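Local atomic coordinates of N-acetylglucosamine-6-phosphate deacetylase (Mycobacterium smegmatis, PDB entry 6FV4), a protein that probably removes the acetyl group from N-acetylglucosamine-6-phosphate with the help of divalent metal ions, a step of amino-sugar metabolism. Residues T270-L280 / L345-R356. The protein carries 1 engineered substitution. Residues are numbered along the deposited sequence; the frame is centred on the assembly and turned at random.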
loop_
_atom_site.group_PDB
_atom_site.type_symbol
_atom_site.label_atom_id
_atom_site.label_comp_id
_atom_site.label_asym_id
_atom_site.label_seq_id
_atom_site.Cartn_x
_atom_site.Cartn_y
_atom_site.Cartn_z
ATOM N N THR B 270 5.528 1.819 3.734
ATOM C CA THR B 270 6.724 1.009 3.922
ATOM C C THR B 270 6.458 -0.437 3.533
ATOM O O THR B 270 7.269 -1.055 2.835
ATOM C CB THR B 270 7.203 1.080 5.368
ATOM O OG1 THR B 270 7.488 2.439 5.720
ATOM C CG2 THR B 270 8.447 0.234 5.551
ATOM N N GLN B 271 5.308 -0.978 3.964
ATOM C CA GLN B 271 4.903 -2.333 3.600
ATOM C C GLN B 271 4.784 -2.474 2.083
ATOM O O GLN B 271 5.191 -3.494 1.515
ATOM C CB GLN B 271 3.581 -2.663 4.329
ATOM C CG GLN B 271 3.017 -4.054 4.178
ATOM C CD GLN B 271 1.720 -4.278 5.002
ATOM O OE1 GLN B 271 1.143 -3.340 5.583
ATOM N NE2 GLN B 271 1.275 -5.530 5.057
ATOM N N THR B 272 4.284 -1.441 1.403
ATOM C CA THR B 272 4.100 -1.499 -0.050
ATOM C C THR B 272 5.429 -1.417 -0.808
ATOM O O THR B 272 5.696 -2.235 -1.694
ATOM C CB THR B 272 3.167 -0.368 -0.516
ATOM O OG1 THR B 272 1.946 -0.405 0.225
ATOM C CG2 THR B 272 2.830 -0.512 -1.998
ATOM N N VAL B 273 6.277 -0.431 -0.503
ATOM C CA VAL B 273 7.411 -0.170 -1.396
ATOM C C VAL B 273 8.676 -0.910 -0.990
ATOM O O VAL B 273 9.594 -1.036 -1.815
ATOM C CB VAL B 273 7.720 1.333 -1.513
ATOM C CG1 VAL B 273 6.486 2.070 -1.925
ATOM C CG2 VAL B 273 8.284 1.895 -0.198
ATOM N N GLY B 274 8.757 -1.396 0.245
ATOM C CA GLY B 274 9.921 -2.120 0.706
ATOM C C GLY B 274 10.906 -1.223 1.431
ATOM O O GLY B 274 10.706 -0.013 1.539
ATOM N N PRO B 275 12.010 -1.800 1.920
ATOM C CA PRO B 275 12.950 -1.032 2.749
ATOM C C PRO B 275 13.838 -0.062 1.975
ATOM O O PRO B 275 14.458 0.803 2.609
ATOM C CB PRO B 275 13.809 -2.122 3.417
ATOM C CG PRO B 275 13.192 -3.460 2.994
ATOM C CD PRO B 275 12.445 -3.200 1.741
ATOM N N GLU B 276 13.914 -0.171 0.648
ATOM C CA GLU B 276 14.818 0.627 -0.173
ATOM C C GLU B 276 14.181 1.867 -0.770
ATOM O O GLU B 276 14.894 2.659 -1.388
ATOM C CB GLU B 276 15.354 -0.192 -1.359
ATOM C CG GLU B 276 16.693 -0.827 -1.132
ATOM C CD GLU B 276 16.704 -1.595 0.154
ATOM O OE1 GLU B 276 17.681 -1.477 0.925
ATOM O OE2 GLU B 276 15.710 -2.304 0.406
ATOM N N ARG B 277 12.865 2.026 -0.673
ATOM C CA ARG B 277 12.177 2.945 -1.563
ATOM C C ARG B 277 11.450 4.067 -0.836
ATOM O O ARG B 277 10.674 4.787 -1.470
ATOM C CB ARG B 277 11.214 2.182 -2.475
ATOM C CG ARG B 277 11.896 1.238 -3.462
ATOM C CD ARG B 277 10.906 0.776 -4.525
ATOM N NE ARG B 277 10.058 1.892 -4.910
ATOM C CZ ARG B 277 8.765 1.826 -5.219
ATOM N NH1 ARG B 277 8.106 0.668 -5.212
ATOM N NH2 ARG B 277 8.120 2.953 -5.515
ATOM N N LEU B 278 11.708 4.269 0.453
ATOM C CA LEU B 278 11.147 5.394 1.192
ATOM C C LEU B 278 12.260 6.213 1.823
ATOM O O LEU B 278 13.191 5.657 2.416
ATOM C CB LEU B 278 10.146 4.936 2.277
ATOM C CG LEU B 278 9.365 6.108 2.906
ATOM C CD1 LEU B 278 7.958 5.645 3.297
ATOM C CD2 LEU B 278 10.058 6.669 4.132
ATOM N N SER B 279 12.151 7.538 1.695
ATOM C CA SER B 279 13.046 8.495 2.329
ATOM C C SER B 279 12.295 9.261 3.408
ATOM O O SER B 279 11.222 9.814 3.143
ATOM C CB SER B 279 13.582 9.511 1.307
ATOM O OG SER B 279 14.371 8.881 0.328
ATOM N N LEU B 280 12.883 9.349 4.594
ATOM C CA LEU B 280 12.370 10.225 5.636
ATOM C C LEU B 280 12.928 11.620 5.387
ATOM O O LEU B 280 14.112 11.758 5.099
ATOM C CB LEU B 280 12.773 9.720 7.015
ATOM C CG LEU B 280 12.185 8.338 7.358
ATOM C CD1 LEU B 280 12.891 7.743 8.553
ATOM C CD2 LEU B 280 10.734 8.485 7.631
ATOM N N LEU B 345 15.710 -0.576 9.478
ATOM C CA LEU B 345 14.883 0.064 8.466
ATOM C C LEU B 345 15.041 1.581 8.516
ATOM O O LEU B 345 15.218 2.224 7.483
ATOM C CB LEU B 345 13.425 -0.330 8.662
ATOM C CG LEU B 345 12.426 0.335 7.719
ATOM C CD1 LEU B 345 12.704 -0.066 6.286
ATOM C CD2 LEU B 345 10.989 -0.022 8.145
ATOM N N ALA B 346 14.991 2.160 9.721
ATOM C CA ALA B 346 15.061 3.608 9.858
ATOM C C ALA B 346 16.384 4.151 9.325
ATOM O O ALA B 346 16.419 5.229 8.721
ATOM C CB ALA B 346 14.853 3.996 11.323
ATOM N N VAL B 347 17.479 3.397 9.493
ATOM C CA VAL B 347 18.761 3.854 8.959
ATOM C C VAL B 347 18.728 3.884 7.434
ATOM O O VAL B 347 19.249 4.813 6.803
ATOM C CB VAL B 347 19.910 2.981 9.496
ATOM C CG1 VAL B 347 21.160 3.167 8.642
ATOM C CG2 VAL B 347 20.212 3.354 10.919
ATOM N N ARG B 348 18.111 2.883 6.810
ATOM C CA ARG B 348 17.930 2.932 5.360
ATOM C C ARG B 348 17.096 4.145 4.950
ATOM O O ARG B 348 17.437 4.857 3.999
ATOM C CB ARG B 348 17.261 1.652 4.876
ATOM C CG ARG B 348 18.227 0.512 4.580
ATOM C CD ARG B 348 17.508 -0.828 4.652
ATOM N NE ARG B 348 18.189 -1.865 3.868
ATOM C CZ ARG B 348 19.143 -2.664 4.336
ATOM N NH1 ARG B 348 19.544 -2.567 5.600
ATOM N NH2 ARG B 348 19.698 -3.570 3.543
ATOM N N GLN B 349 15.993 4.394 5.659
ATOM C CA GLN B 349 15.085 5.455 5.236
ATOM C C GLN B 349 15.631 6.848 5.524
ATOM O O GLN B 349 15.261 7.803 4.829
ATOM C CB GLN B 349 13.736 5.286 5.922
ATOM C CG GLN B 349 13.010 4.030 5.483
ATOM C CD GLN B 349 11.716 3.852 6.215
ATOM O OE1 GLN B 349 11.559 4.361 7.330
ATOM N NE2 GLN B 349 10.765 3.145 5.592
ATOM N N ALA B 350 16.452 7.005 6.564
ATOM C CA ALA B 350 16.918 8.330 6.959
ATOM C C ALA B 350 18.322 8.642 6.464
ATOM O O ALA B 350 18.743 9.805 6.545
ATOM C CB ALA B 350 16.896 8.479 8.485
ATOM N N CYS B 351 19.050 7.633 5.968
ATOM C CA CYS B 351 20.458 7.766 5.612
ATOM C C CYS B 351 20.753 7.248 4.206
ATOM O O CYS B 351 21.283 7.994 3.374
ATOM C CB CYS B 351 21.350 7.035 6.629
ATOM S SG CYS B 351 20.951 7.317 8.401
ATOM N N VAL B 352 20.421 5.997 3.902
ATOM C CA VAL B 352 20.877 5.406 2.639
ATOM C C VAL B 352 19.946 5.740 1.483
ATOM O O VAL B 352 20.391 6.227 0.435
ATOM C CB VAL B 352 21.060 3.883 2.780
ATOM C CG1 VAL B 352 21.622 3.321 1.472
ATOM C CG2 VAL B 352 21.975 3.567 3.950
ATOM N N ASN B 353 18.657 5.477 1.636
ATOM C CA ASN B 353 17.712 5.706 0.545
ATOM C C ASN B 353 17.736 7.139 0.050
ATOM O O ASN B 353 17.719 7.340 -1.174
ATOM C CB ASN B 353 16.289 5.326 0.977
ATOM C CG ASN B 353 16.183 3.868 1.420
ATOM O OD1 ASN B 353 17.092 3.090 1.184
ATOM N ND2 ASN B 353 15.066 3.506 2.056
ATOM N N PRO B 354 17.706 8.164 0.912
ATOM C CA PRO B 354 17.689 9.531 0.369
ATOM C C PRO B 354 18.989 9.915 -0.310
ATOM O O PRO B 354 18.962 10.653 -1.302
ATOM C CB PRO B 354 17.406 10.398 1.600
ATOM C CG PRO B 354 17.720 9.559 2.769
ATOM C CD PRO B 354 17.469 8.153 2.369
ATOM N N ALA B 355 20.133 9.480 0.219
ATOM C CA ALA B 355 21.398 9.807 -0.430
ATOM C C ALA B 355 21.467 9.168 -1.806
ATOM O O ALA B 355 21.948 9.784 -2.772
ATOM C CB ALA B 355 22.575 9.362 0.441
ATOM N N ARG B 356 20.980 7.933 -1.913
ATOM C CA ARG B 356 20.985 7.225 -3.188
ATOM C C ARG B 356 20.014 7.864 -4.177
ATOM O O ARG B 356 20.335 8.027 -5.360
ATOM C CB ARG B 356 20.634 5.749 -2.950
ATOM C CG ARG B 356 20.833 4.849 -4.146
ATOM C CD ARG B 356 20.335 3.453 -3.846
ATOM N NE ARG B 356 18.960 3.488 -3.373
ATOM C CZ ARG B 356 18.530 2.877 -2.269
ATOM N NH1 ARG B 356 19.370 2.168 -1.519
ATOM N NH2 ARG B 356 17.255 2.964 -1.925
HETATM O O HOH W 1 11.774 2.091 2.920
HETATM O O HOH W 2 18.653 0.766 0.959
#
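Asn353 ND2 spends both of its N-H bonds on the backbone of 270-280: one reaches Pro275 O at 2.8 Å, the other Leu278 O at 2.9 Å. Both are nearly straight, the second at 170°, and both acceptors lie in or near the amide plane. The two bonds thus fix the rotation of this buried amide and tie the inside of the type I turn Gly274 to Arg277, through Pro275 O, to the start of strand 278-280, through Leu278 O. Water 2 donates to Asn353 OD1 and accepts from Arg356 NH1, in plane at the edge of that guanidinium.

A second polar link lies on the outer side, where Arg348 NE donates to the syn lone pair of Glu276 OE1 at 3.0 Å. Only NE bonds the carboxylate, whose plane stands 85° from the guanidinium, unlike a flat two-bond pair. Pro275 CB meanwhile rests on Leu345 CD1 (3.7 Å).

Deeper in, the strand binds the helix backbone directly: Leu280 N donates to Gln349 O at 2.8 Å, an acceptor whose usual helical partner would be Asn353 N, which the wider turn at 348-352 diverts to Arg348 O. Gln349 CG is anti to its carbonyl carbon, and the extended chain beyond runs past Leu278 CD2 until NE2 donates to water 1 and weakly to Thr270 OG1. Stronger partners lie on Tyr266, whose OH bonds Gln349 OE1 and whose carbonyl O bonds Thr270 OG1. Leu280 CD1 lies 3.7 Å from Gln349 CB.

The axes of strand 278-280 and helix 345-356 cross at 96°, with closest approach 5.9 Å. Strand 278-281, paired parallel with 251-255, is the eighth in the parallel run beginning with 63-76, which helix 339-357 also meets (Ala350 backbone with Val69, Pro354 on Thr71). The contact therefore sits beside the join between last and first strands, consistent with the amidohydrolase barrel.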